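Local coordinates for protein intracellular serine protease (Bacillus licheniformis, PDB 4ZOQ) that cleaves peptide bonds in a sequence-specific way as a lanthipeptide protease of the subtilase family, at residues K46-D51 against E132-S137; I221-P226 against P280-T285; H86-A91 against T249-K254; S212-Q217 against Y273-A278. One frame throughout, in Å; residues are numbered along the deposited sequence.

Contact 1. Residues K46-D51 against E132-S137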
loop_
_atom_site.group_PDB
_atom_site.type_symbol
_atom_site.label_atom_id
_atom_site.label_comp_id
_atom_site.label_asym_id
_atom_site.label_seq_id
_atom_site.Cartn_x
_atom_site.Cartn_y
_atom_site.Cartn_z
ATOM N N LYS B 46 13.751 -4.014 2.454
ATOM C CA LYS B 46 12.541 -4.826 2.280
ATOM C C LYS B 46 11.283 -3.947 2.274
ATOM O O LYS B 46 11.089 -3.097 3.166
ATOM C CB LYS B 46 12.427 -5.890 3.397
ATOM C CG LYS B 46 13.519 -6.950 3.360
ATOM C CD LYS B 46 13.235 -8.111 4.316
ATOM C CE LYS B 46 13.404 -7.715 5.774
ATOM N NZ LYS B 46 12.986 -8.863 6.647
ATOM N N VAL B 47 10.436 -4.164 1.278
ATOM C CA VAL B 47 9.156 -3.473 1.163
ATOM C C VAL B 47 8.041 -4.467 1.459
ATOM O O VAL B 47 7.945 -5.516 0.815
ATOM C CB VAL B 47 8.959 -2.844 -0.246
ATOM C CG1 VAL B 47 7.579 -2.224 -0.388
ATOM C CG2 VAL B 47 10.065 -1.816 -0.546
ATOM N N ALA B 48 7.222 -4.152 2.456
ATOM C CA ALA B 48 6.101 -5.004 2.821
ATOM C C ALA B 48 4.891 -4.704 1.936
ATOM O O ALA B 48 4.476 -3.561 1.787
ATOM C CB ALA B 48 5.756 -4.834 4.270
ATOM N N LEU B 49 4.362 -5.751 1.329
ATOM C CA LEU B 49 3.239 -5.663 0.424
ATOM C C LEU B 49 1.953 -6.120 1.105
ATOM O O LEU B 49 1.643 -7.311 1.081
ATOM C CB LEU B 49 3.496 -6.540 -0.795
ATOM C CG LEU B 49 2.424 -6.423 -1.881
ATOM C CD1 LEU B 49 2.732 -5.276 -2.816
ATOM C CD2 LEU B 49 2.244 -7.745 -2.642
ATOM N N ILE B 50 1.216 -5.199 1.727
ATOM C CA ILE B 50 -0.029 -5.576 2.408
ATOM C C ILE B 50 -1.159 -5.551 1.396
ATOM O O ILE B 50 -1.750 -4.510 1.131
ATOM C CB ILE B 50 -0.357 -4.635 3.588
ATOM C CG1 ILE B 50 0.780 -4.662 4.592
ATOM C CG2 ILE B 50 -1.651 -5.027 4.247
ATOM C CD1 ILE B 50 0.544 -3.901 5.771
ATOM N N ASP B 51 -1.492 -6.714 0.854
ATOM C CA ASP B 51 -2.330 -6.746 -0.321
ATOM C C ASP B 51 -3.007 -8.105 -0.392
ATOM O O ASP B 51 -3.282 -8.711 0.644
ATOM C CB ASP B 51 -1.499 -6.483 -1.585
ATOM C CG ASP B 51 -2.249 -5.643 -2.638
ATOM O OD1 ASP B 51 -3.311 -6.090 -3.141
ATOM O OD2 ASP B 51 -1.733 -4.577 -3.023
ATOM N N GLU B 132 11.658 -1.732 5.983
ATOM C CA GLU B 132 11.847 -0.287 6.077
ATOM C C GLU B 132 10.718 0.506 5.421
ATOM O O GLU B 132 10.520 1.684 5.736
ATOM C CB GLU B 132 13.185 0.129 5.468
ATOM C CG GLU B 132 14.434 -0.399 6.154
ATOM C CD GLU B 132 14.999 -1.677 5.523
ATOM O OE1 GLU B 132 14.231 -2.573 5.046
ATOM O OE2 GLU B 132 16.250 -1.728 5.443
ATOM N N VAL B 133 9.992 -0.142 4.512
ATOM C CA VAL B 133 8.862 0.470 3.814
ATOM C C VAL B 133 7.620 -0.450 3.779
ATOM O O VAL B 133 7.728 -1.662 3.553
ATOM C CB VAL B 133 9.223 0.857 2.367
ATOM C CG1 VAL B 133 7.988 1.437 1.643
ATOM C CG2 VAL B 133 10.393 1.827 2.338
ATOM N N ILE B 134 6.449 0.131 4.039
ATOM C CA ILE B 134 5.181 -0.573 3.898
ATOM C C ILE B 134 4.273 0.083 2.846
ATOM O O ILE B 134 4.101 1.299 2.791
ATOM C CB ILE B 134 4.424 -0.661 5.256
ATOM C CG1 ILE B 134 5.259 -1.451 6.276
ATOM C CG2 ILE B 134 3.034 -1.288 5.085
ATOM C CD1 ILE B 134 4.735 -1.382 7.692
ATOM N N ASN B 135 3.703 -0.738 1.989
ATOM C CA ASN B 135 2.754 -0.240 1.020
ATOM C C ASN B 135 1.385 -0.855 1.255
ATOM O O ASN B 135 1.252 -2.088 1.236
ATOM C CB ASN B 135 3.229 -0.553 -0.395
ATOM C CG ASN B 135 2.309 0.013 -1.436
ATOM O OD1 ASN B 135 2.477 1.153 -1.907
ATOM N ND2 ASN B 135 1.302 -0.758 -1.779
ATOM N N ILE B 136 0.368 -0.014 1.443
ATOM C CA ILE B 136 -0.997 -0.525 1.608
ATOM C C ILE B 136 -1.925 0.025 0.506
ATOM O O ILE B 136 -2.490 1.110 0.637
ATOM C CB ILE B 136 -1.589 -0.168 3.010
ATOM C CG1 ILE B 136 -0.651 -0.583 4.139
ATOM C CG2 ILE B 136 -2.936 -0.846 3.222
ATOM C CD1 ILE B 136 -1.027 0.006 5.502
ATOM N N SER B 137 -2.082 -0.738 -0.574
ATOM C CA SER B 137 -2.867 -0.276 -1.724
ATOM C C SER B 137 -4.326 -0.697 -1.602
ATOM O O SER B 137 -4.894 -1.328 -2.498
ATOM C CB SER B 137 -2.280 -0.805 -3.051
ATOM O OG SER B 137 -1.198 -0.013 -3.508
HETATM O O HOH W 1 -0.288 -3.156 -1.247
#
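V47 faces V133, A48 faces I134 and L49 faces N135 where strand 46-51 runs parallel to strand 133-136, their axes 4.6 Å apart at closest and 21° askew. The backbone bonds alternate: A48 N to V133 O (2.8 Å), N135 N to A48 O (2.9 Å), then I50 N to N135 O. Beyond them, S137 N donates to a water that lies 2.7 Å from D51 OD2, while D51 OD1 bonds H86 ND1. At the other end K46 O receives weak bonds from E132 N and V133 N. E132 bends at chi2 (96°) and brings OE1 within 3.0 Å of K46 N, a nearly straight bond on the syn side, though tilted well out of the carboxylate plane; OE2 pairs with R294. An alanine at E132 would probably leave K46 N without this acceptor and R294 without this counter-charge. V47 and V133 lie side by side on one face. On the other, A48 CB meets I134 CG1 at 4.0 Å; I50 CD1 reaches I134 CG2 (3.7 Å) and I136 CG1 (3.9 Å). Strand 102-110 bonds to the far edge of 46-51, while helices 86-97 and 275-297 cover the face bearing V47 and N135.

Contact 2. Residues I221-P226 against P280-T285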
loop_
_atom_site.group_PDB
_atom_site.type_symbol
_atom_site.label_atom_id
_atom_site.label_comp_id
_atom_site.label_asym_id
_atom_site.label_seq_id
_atom_site.Cartn_x
_atom_site.Cartn_y
_atom_site.Cartn_z
ATOM N N ILE B 221 -3.706 14.234 1.084
ATOM C CA ILE B 221 -2.887 13.831 -0.057
ATOM C C ILE B 221 -1.490 14.429 0.096
ATOM O O ILE B 221 -1.364 15.646 0.294
ATOM C CB ILE B 221 -3.426 14.323 -1.380
ATOM C CG1 ILE B 221 -4.906 13.993 -1.577
ATOM C CG2 ILE B 221 -2.543 13.784 -2.527
ATOM C CD1 ILE B 221 -5.228 12.560 -1.714
ATOM N N GLU B 222 -0.452 13.596 0.036
ATOM C CA GLU B 222 0.908 14.099 0.175
ATOM C C GLU B 222 1.682 14.060 -1.109
ATOM O O GLU B 222 2.531 14.927 -1.358
ATOM C CB GLU B 222 1.706 13.319 1.217
ATOM C CG GLU B 222 1.296 13.650 2.607
ATOM C CD GLU B 222 2.350 13.289 3.599
ATOM O OE1 GLU B 222 3.498 13.737 3.395
ATOM O OE2 GLU B 222 2.039 12.538 4.551
ATOM N N PHE B 223 1.418 13.024 -1.897
ATOM C CA PHE B 223 2.094 12.858 -3.159
ATOM C C PHE B 223 1.150 12.284 -4.191
ATOM O O PHE B 223 0.078 11.778 -3.898
ATOM C CB PHE B 223 3.290 11.933 -3.062
ATOM C CG PHE B 223 4.360 12.398 -2.148
ATOM C CD1 PHE B 223 5.214 13.425 -2.521
ATOM C CD2 PHE B 223 4.561 11.753 -0.924
ATOM C CE1 PHE B 223 6.219 13.829 -1.687
ATOM C CE2 PHE B 223 5.568 12.147 -0.086
ATOM C CZ PHE B 223 6.405 13.194 -0.459
ATOM N N THR B 224 1.645 12.320 -5.406
ATOM C CA THR B 224 0.974 11.787 -6.546
ATOM C C THR B 224 1.956 10.916 -7.343
ATOM O O THR B 224 3.184 11.060 -7.215
ATOM C CB THR B 224 0.385 13.007 -7.316
ATOM O OG1 THR B 224 -1.032 13.078 -7.096
ATOM C CG2 THR B 224 0.687 12.988 -8.721
ATOM N N ALA B 225 1.433 9.957 -8.104
ATOM C CA ALA B 225 2.277 9.190 -9.019
ATOM C C ALA B 225 1.447 8.772 -10.244
ATOM O O ALA B 225 0.213 8.738 -10.181
ATOM C CB ALA B 225 2.892 7.979 -8.319
ATOM N N PRO B 226 2.123 8.504 -11.375
ATOM C CA PRO B 226 1.338 8.182 -12.578
ATOM C C PRO B 226 0.613 6.823 -12.535
ATOM O O PRO B 226 1.198 5.768 -12.781
ATOM C CB PRO B 226 2.398 8.208 -13.695
ATOM C CG PRO B 226 3.719 8.063 -13.016
ATOM C CD PRO B 226 3.554 8.714 -11.680
ATOM N N PRO B 280 2.489 2.338 -4.696
ATOM C CA PRO B 280 3.723 1.543 -4.721
ATOM C C PRO B 280 4.883 2.155 -5.532
ATOM O O PRO B 280 6.052 1.820 -5.257
ATOM C CB PRO B 280 3.281 0.217 -5.357
ATOM C CG PRO B 280 1.998 0.506 -6.044
ATOM C CD PRO B 280 1.347 1.580 -5.230
ATOM N N GLN B 281 4.574 3.061 -6.469
ATOM C CA GLN B 281 5.613 3.766 -7.195
ATOM C C GLN B 281 6.394 4.656 -6.238
ATOM O O GLN B 281 7.601 4.786 -6.352
ATOM C CB GLN B 281 5.039 4.578 -8.344
ATOM C CG GLN B 281 4.499 3.727 -9.461
ATOM C CD GLN B 281 3.927 4.558 -10.590
ATOM O OE1 GLN B 281 4.627 5.415 -11.159
ATOM N NE2 GLN B 281 2.646 4.327 -10.921
ATOM N N VAL B 282 5.688 5.279 -5.308
ATOM C CA VAL B 282 6.306 6.071 -4.263
ATOM C C VAL B 282 7.027 5.163 -3.249
ATOM O O VAL B 282 8.134 5.468 -2.807
ATOM C CB VAL B 282 5.245 6.960 -3.544
ATOM C CG1 VAL B 282 5.903 7.879 -2.494
ATOM C CG2 VAL B 282 4.478 7.766 -4.568
ATOM N N ALA B 283 6.401 4.050 -2.881
ATOM C CA ALA B 283 7.053 3.113 -1.985
ATOM C C ALA B 283 8.349 2.597 -2.639
ATOM O O ALA B 283 9.408 2.552 -1.981
ATOM C CB ALA B 283 6.126 1.965 -1.630
ATOM N N GLY B 284 8.265 2.261 -3.937
ATOM C CA GLY B 284 9.417 1.814 -4.703
ATOM C C GLY B 284 10.499 2.875 -4.736
ATOM O O GLY B 284 11.683 2.576 -4.539
ATOM N N THR B 285 10.081 4.124 -4.931
ATOM C CA THR B 285 11.019 5.241 -4.922
ATOM C C THR B 285 11.663 5.397 -3.536
ATOM O O THR B 285 12.873 5.640 -3.426
ATOM C CB THR B 285 10.350 6.574 -5.308
ATOM O OG1 THR B 285 9.724 6.458 -6.600
ATOM C CG2 THR B 285 11.405 7.698 -5.347
#
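A225 and P226, on the outermost strand of the mostly parallel sheet of this subtilase, pack against Q281 and V282 of helix 275-297, the long central helix that carries the predicted active-site S276 in its first turn. The strand segment crosses the helix segment nearly at right angles, at 103°, with the axes 8.3 Å apart. Q281 makes the polar link. Its chain is extended beyond CG (chi2 180°), which carries the amide out to P226, and NE2 donates to P226 O at 2.8 Å. The bond is nearly straight, and the oxygen lies in the plane of the amide; seen from the proline, however, the donor stands well above the carbonyl plane. The other end of the same amide rests on the proline ring, OE1 lying 3.4 Å from P226 CG. NE2 also bonds L277 O and OE1 bonds Q29 NE2, so three partners fix the turn of this buried amide.

The apolar part is small. A225 CB sits 4.0 Å from Q281 CB and 4.1 Å from V282 CG2. V282 has CG1 anti to the backbone N (chi1 -176°), which spreads its two methyls between neighbours: CG2 goes to A225, CG1 more loosely to F223 CD2 at 4.4 Å. Within the helix, T285 N and T285 OG1 grip Q281 O from opposite faces of its plane. Strand 200-205 continues the packing through V202 on V282, and helix 24-30 closes over P226 and Q281. A mostly parallel sheet laid across a central helix that starts at the active-site serine is characteristic of the subtilisin-like alpha/beta fold.

Contact 3. Residues H86-A91 against T249-K254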
loop_
_atom_site.group_PDB
_atom_site.type_symbol
_atom_site.label_atom_id
_atom_site.label_comp_id
_atom_site.label_asym_id
_atom_site.label_seq_id
_atom_site.Cartn_x
_atom_site.Cartn_y
_atom_site.Cartn_z
ATOM N N HIS B 86 -4.515 -8.483 -7.591
ATOM C CA HIS B 86 -4.336 -7.131 -7.118
ATOM C C HIS B 86 -2.960 -6.882 -6.501
ATOM O O HIS B 86 -2.343 -5.858 -6.769
ATOM C CB HIS B 86 -5.433 -6.817 -6.106
ATOM C CG HIS B 86 -5.495 -5.381 -5.705
ATOM N ND1 HIS B 86 -4.845 -4.892 -4.589
ATOM C CD2 HIS B 86 -6.165 -4.333 -6.242
ATOM C CE1 HIS B 86 -5.088 -3.598 -4.474
ATOM N NE2 HIS B 86 -5.890 -3.235 -5.460
ATOM N N GLY B 87 -2.487 -7.808 -5.668
ATOM C CA GLY B 87 -1.202 -7.656 -5.009
ATOM C C GLY B 87 -0.039 -7.754 -5.975
ATOM O O GLY B 87 0.998 -7.125 -5.779
ATOM N N THR B 88 -0.205 -8.591 -6.991
ATOM C CA THR B 88 0.764 -8.756 -8.074
ATOM C C THR B 88 0.866 -7.510 -8.936
ATOM O O THR B 88 1.945 -7.161 -9.400
ATOM C CB THR B 88 0.416 -9.967 -8.945
ATOM O OG1 THR B 88 0.435 -11.128 -8.112
ATOM C CG2 THR B 88 1.426 -10.155 -10.059
ATOM N N GLN B 89 -0.254 -6.842 -9.169
ATOM C CA GLN B 89 -0.177 -5.589 -9.906
ATOM C C GLN B 89 0.576 -4.537 -9.061
ATOM O O GLN B 89 1.480 -3.855 -9.560
ATOM C CB GLN B 89 -1.574 -5.097 -10.274
ATOM C CG GLN B 89 -2.317 -6.088 -11.153
ATOM C CD GLN B 89 -3.695 -5.598 -11.558
ATOM O OE1 GLN B 89 -4.610 -5.536 -10.739
ATOM N NE2 GLN B 89 -3.840 -5.222 -12.827
ATOM N N THR B 90 0.247 -4.459 -7.772
ATOM C CA THR B 90 0.912 -3.534 -6.861
ATOM C C THR B 90 2.421 -3.843 -6.789
ATOM O O THR B 90 3.263 -2.951 -6.942
ATOM C CB THR B 90 0.274 -3.587 -5.472
ATOM O OG1 THR B 90 -1.131 -3.322 -5.592
ATOM C CG2 THR B 90 0.902 -2.583 -4.535
ATOM N N ALA B 91 2.756 -5.116 -6.639
ATOM C CA ALA B 91 4.160 -5.539 -6.575
ATOM C C ALA B 91 4.993 -5.070 -7.783
ATOM O O ALA B 91 6.143 -4.654 -7.642
ATOM C CB ALA B 91 4.222 -7.062 -6.459
ATOM N N THR B 249 2.219 -6.005 -13.893
ATOM C CA THR B 249 2.466 -7.435 -13.838
ATOM C C THR B 249 1.200 -8.064 -13.295
ATOM O O THR B 249 0.605 -7.590 -12.326
ATOM C CB THR B 249 3.680 -7.795 -12.983
ATOM O OG1 THR B 249 3.610 -7.069 -11.756
ATOM C CG2 THR B 249 4.971 -7.408 -13.683
ATOM N N TYR B 250 0.788 -9.138 -13.950
ATOM C CA TYR B 250 -0.465 -9.810 -13.642
ATOM C C TYR B 250 -0.122 -11.298 -13.504
ATOM O O TYR B 250 0.826 -11.760 -14.164
ATOM C CB TYR B 250 -1.484 -9.527 -14.745
ATOM C CG TYR B 250 -2.929 -9.727 -14.342
ATOM C CD1 TYR B 250 -3.525 -8.916 -13.370
ATOM C CD2 TYR B 250 -3.715 -10.687 -14.978
ATOM C CE1 TYR B 250 -4.850 -9.087 -13.006
ATOM C CE2 TYR B 250 -5.041 -10.862 -14.632
ATOM C CZ TYR B 250 -5.604 -10.056 -13.648
ATOM O OH TYR B 250 -6.911 -10.236 -13.314
ATOM N N PRO B 251 -0.806 -12.021 -12.587
ATOM C CA PRO B 251 -0.445 -13.426 -12.334
ATOM C C PRO B 251 -0.349 -14.216 -13.643
ATOM O O PRO B 251 -1.285 -14.251 -14.433
ATOM C CB PRO B 251 -1.582 -13.927 -11.453
ATOM C CG PRO B 251 -2.087 -12.703 -10.745
ATOM C CD PRO B 251 -1.963 -11.597 -11.768
ATOM N N LYS B 252 0.809 -14.814 -13.881
ATOM C CA LYS B 252 1.103 -15.346 -15.198
ATOM C C LYS B 252 0.145 -16.481 -15.581
ATOM O O LYS B 252 -0.154 -16.683 -16.757
ATOM C CB LYS B 252 2.551 -15.825 -15.257
ATOM C CG LYS B 252 2.687 -17.312 -15.111
ATOM C CD LYS B 252 4.093 -17.763 -14.763
ATOM C CE LYS B 252 4.387 -17.575 -13.294
ATOM N NZ LYS B 252 5.810 -17.924 -13.057
ATOM N N GLY B 253 -0.366 -17.206 -14.597
ATOM C CA GLY B 253 -1.256 -18.304 -14.906
ATOM C C GLY B 253 -2.709 -17.891 -14.915
ATOM O O GLY B 253 -3.592 -18.742 -14.907
ATOM N N LYS B 254 -2.964 -16.588 -14.944
ATOM C CA LYS B 254 -4.325 -16.073 -14.899
ATOM C C LYS B 254 -4.608 -15.419 -16.242
ATOM O O LYS B 254 -3.716 -14.816 -16.816
ATOM C CB LYS B 254 -4.484 -15.101 -13.718
ATOM C CG LYS B 254 -5.917 -14.757 -13.354
ATOM C CD LYS B 254 -6.018 -13.640 -12.317
ATOM C CE LYS B 254 -7.480 -13.211 -12.122
ATOM N NZ LYS B 254 -8.158 -13.982 -11.049
HETATM O O HOH W 2 2.683 -3.689 -12.029
#
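T249 reaches T88 with its hydroxyl, and Q89 and Y250 lie alongside each other one residue further on. T249 OG1 stands between its own backbone N and carbonyl carbon (chi1 46°), the crowded position, and from there donates to T88 O at 2.9 Å, tilted from the carbonyl plane. T88 answers with carbon: CG2 lies 3.5 Å from T249 O, and CB rests 4.0 Å from P251 CD, the two side chains set askew. Its hydroxyl is turned elsewhere, to D82 OD2 and D55 N.

Q89 and Y250 point the same way. Q89 CG meets the ring at its edge, in plane, 3.8 Å from Y250 CD1, and the amide beyond is turned 68° from the ring, with NE2 3.7 Å from CD1 while bonding T248 OG1. One face of the same ring is taken by P251 CD. An alanine at Q89 would probably open a gap at the edge of the Y250 ring and leave T248 OG1 without this amide donor. Nearer the backbone, Q89 CA comes 3.2 Å from T249 O in a CA-H...O contact, and a water joins Q89 O to T249 N. The polar hold on the helix that begins at predicted active-site H86 uses two helix carbonyls, T88 O taking a hydroxyl and Q89 O a water, with no charged group in the link, which probably makes it insensitive to ionisation.

Contact 4. Residues S212-Q217 against Y273-A278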
loop_
_atom_site.group_PDB
_atom_site.type_symbol
_atom_site.label_atom_id
_atom_site.label_comp_id
_atom_site.label_asym_id
_atom_site.label_seq_id
_atom_site.Cartn_x
_atom_site.Cartn_y
_atom_site.Cartn_z
ATOM N N SER B 212 -5.752 12.162 -12.154
ATOM C CA SER B 212 -6.680 11.144 -12.639
ATOM C C SER B 212 -8.035 11.527 -12.071
ATOM O O SER B 212 -8.116 11.931 -10.913
ATOM C CB SER B 212 -6.278 9.741 -12.192
ATOM O OG SER B 212 -4.983 9.362 -12.674
ATOM N N PRO B 213 -9.089 11.443 -12.884
ATOM C CA PRO B 213 -10.438 11.856 -12.458
ATOM C C PRO B 213 -10.949 11.118 -11.221
ATOM O O PRO B 213 -11.730 11.677 -10.454
ATOM C CB PRO B 213 -11.318 11.525 -13.676
ATOM C CG PRO B 213 -10.360 11.490 -14.859
ATOM C CD PRO B 213 -9.038 11.024 -14.301
ATOM N N TYR B 214 -10.535 9.872 -11.042
ATOM C CA TYR B 214 -11.011 9.057 -9.928
ATOM C C TYR B 214 -10.247 9.364 -8.647
ATOM O O TYR B 214 -10.635 8.967 -7.564
ATOM C CB TYR B 214 -10.881 7.580 -10.267
ATOM C CG TYR B 214 -9.467 7.199 -10.622
ATOM C CD1 TYR B 214 -8.525 7.005 -9.632
ATOM C CD2 TYR B 214 -9.067 7.015 -11.959
ATOM C CE1 TYR B 214 -7.217 6.684 -9.927
ATOM C CE2 TYR B 214 -7.740 6.658 -12.271
ATOM C CZ TYR B 214 -6.822 6.499 -11.227
ATOM O OH TYR B 214 -5.507 6.166 -11.437
ATOM N N SER B 215 -9.137 10.059 -8.773
ATOM C CA SER B 215 -8.257 10.190 -7.624
ATOM C C SER B 215 -8.872 11.042 -6.488
ATOM O O SER B 215 -9.228 12.191 -6.689
ATOM C CB SER B 215 -6.930 10.765 -8.087
ATOM O OG SER B 215 -5.964 10.703 -7.075
ATOM N N ASN B 216 -9.011 10.453 -5.308
ATOM C CA ASN B 216 -9.463 11.183 -4.132
ATOM C C ASN B 216 -8.530 12.349 -3.834
ATOM O O ASN B 216 -7.311 12.236 -3.999
ATOM C CB ASN B 216 -9.551 10.254 -2.891
ATOM C CG ASN B 216 -10.785 9.354 -2.907
ATOM O OD1 ASN B 216 -11.748 9.595 -3.638
ATOM N ND2 ASN B 216 -10.761 8.324 -2.089
ATOM N N GLN B 217 -9.119 13.448 -3.371
ATOM C CA GLN B 217 -8.408 14.690 -3.108
ATOM C C GLN B 217 -8.648 15.071 -1.669
ATOM O O GLN B 217 -9.612 14.614 -1.072
ATOM C CB GLN B 217 -8.907 15.796 -4.060
ATOM C CG GLN B 217 -8.775 15.396 -5.525
ATOM C CD GLN B 217 -9.227 16.471 -6.520
ATOM O OE1 GLN B 217 -9.565 17.587 -6.141
ATOM N NE2 GLN B 217 -9.183 16.139 -7.809
ATOM N N TYR B 273 -5.244 0.777 -14.109
ATOM C CA TYR B 273 -5.129 2.130 -13.565
ATOM C C TYR B 273 -5.495 2.131 -12.073
ATOM O O TYR B 273 -6.139 1.206 -11.600
ATOM C CB TYR B 273 -6.013 3.102 -14.367
ATOM C CG TYR B 273 -7.503 2.971 -14.095
ATOM C CD1 TYR B 273 -8.089 3.523 -12.962
ATOM C CD2 TYR B 273 -8.326 2.266 -14.982
ATOM C CE1 TYR B 273 -9.461 3.390 -12.708
ATOM C CE2 TYR B 273 -9.703 2.129 -14.748
ATOM C CZ TYR B 273 -10.263 2.696 -13.604
ATOM O OH TYR B 273 -11.621 2.578 -13.372
ATOM N N GLY B 274 -5.149 3.198 -11.360
ATOM C CA GLY B 274 -5.609 3.384 -9.996
ATOM C C GLY B 274 -4.568 3.901 -9.008
ATOM O O GLY B 274 -3.324 3.810 -9.250
ATOM N N THR B 275 -5.073 4.492 -7.916
ATOM C CA THR B 275 -4.215 4.936 -6.822
ATOM C C THR B 275 -3.486 3.726 -6.220
ATOM O O THR B 275 -2.399 3.852 -5.642
ATOM C CB THR B 275 -4.982 5.689 -5.684
ATOM O OG1 THR B 275 -6.061 4.886 -5.206
ATOM C CG2 THR B 275 -5.537 7.037 -6.155
ATOM N N SER B 276 -4.055 2.540 -6.364
ATOM C CA SER B 276 -3.366 1.363 -5.836
ATOM C C SER B 276 -2.087 1.079 -6.618
ATOM O O SER B 276 -1.234 0.318 -6.202
ATOM C CB SER B 276 -4.281 0.143 -5.887
ATOM O OG SER B 276 -4.497 -0.275 -7.225
ATOM N N LEU B 277 -1.976 1.722 -7.771
ATOM C CA LEU B 277 -0.823 1.600 -8.622
ATOM C C LEU B 277 0.082 2.821 -8.468
ATOM O O LEU B 277 1.230 2.801 -8.891
ATOM C CB LEU B 277 -1.264 1.442 -10.072
ATOM C CG LEU B 277 -2.185 0.244 -10.307
ATOM C CD1 LEU B 277 -2.582 0.163 -11.769
ATOM C CD2 LEU B 277 -1.560 -1.081 -9.811
ATOM N N ALA B 278 -0.427 3.873 -7.839
ATOM C CA ALA B 278 0.387 5.052 -7.641
ATOM C C ALA B 278 1.195 4.914 -6.391
ATOM O O ALA B 278 2.398 5.183 -6.411
ATOM C CB ALA B 278 -0.462 6.316 -7.592
#
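Y214 and Y273 make the aromatic part of this contact. Both rings leave the backbone with CG between N and the carbonyl carbon (chi1 57° and 74°), a turn that brings them alongside, sliding past each other in opposite directions. The ring centroids are 5.0 Å apart and the planes inclined at 36°, an oblique pairing with its tightest point at 3.2 Å between Y214 CE2 and Y273 CD1. S212 CB, from within the same loop, lies over one face of the Y214 ring, toward its rim.

Backbone packing comes next. The far end of Y214 lies along the chain ahead of the helix, with G274 CA 3.6 Å from Y214 CZ and T275 N 3.7 Å from Y214 CE1. G274 adopts backbone angles at which a side chain would collide with the preceding carbonyl, and it is further tied by backbone hydrogen bonding to G227.

T275 CG2 makes the remaining van der Waals contacts, with S215 OG at 3.8 Å and Y214 CE1 at 4.1 Å. The polar tips find their partners beyond the two segments: Y214 OH with S204 OG and G228 O, S215 OG with S204 N, and T275 OG1 with N175 OD1 and G174 N. The loop 212-217 thereby packs on G274 and T275, the two residues preceding the predicted active-site S276 in the Gly-Thr-Ser signature of subtilases, where the central helix begins.

How the contacts relate
Three of the contacts each hold one member of the predicted charge relay: contact 1 D51, contact 3 H86 and contact 4 S276. H86 NE2 lies 3.7 Å from S276 OG, where contacts 3 and 4 meet. Second-shell bonds join the pieces too, D51 OD2 to T90 OG1 at 2.9 Å and S137 OG to S276 O at 2.7 Å. Contact 2 sits behind S276 on the same helix, the side chain of Q281 about 9 Å from that of the serine; its centre is about 11 Å from that of contact 4, with A225 CB 3.4 Å from A278 O. Contacts 1 and 2 reach the same sheet, and V133 CG1 rests 3.8 Å from A283 CB. Contact 3 meets contact 2 through P280 CB on T90 O.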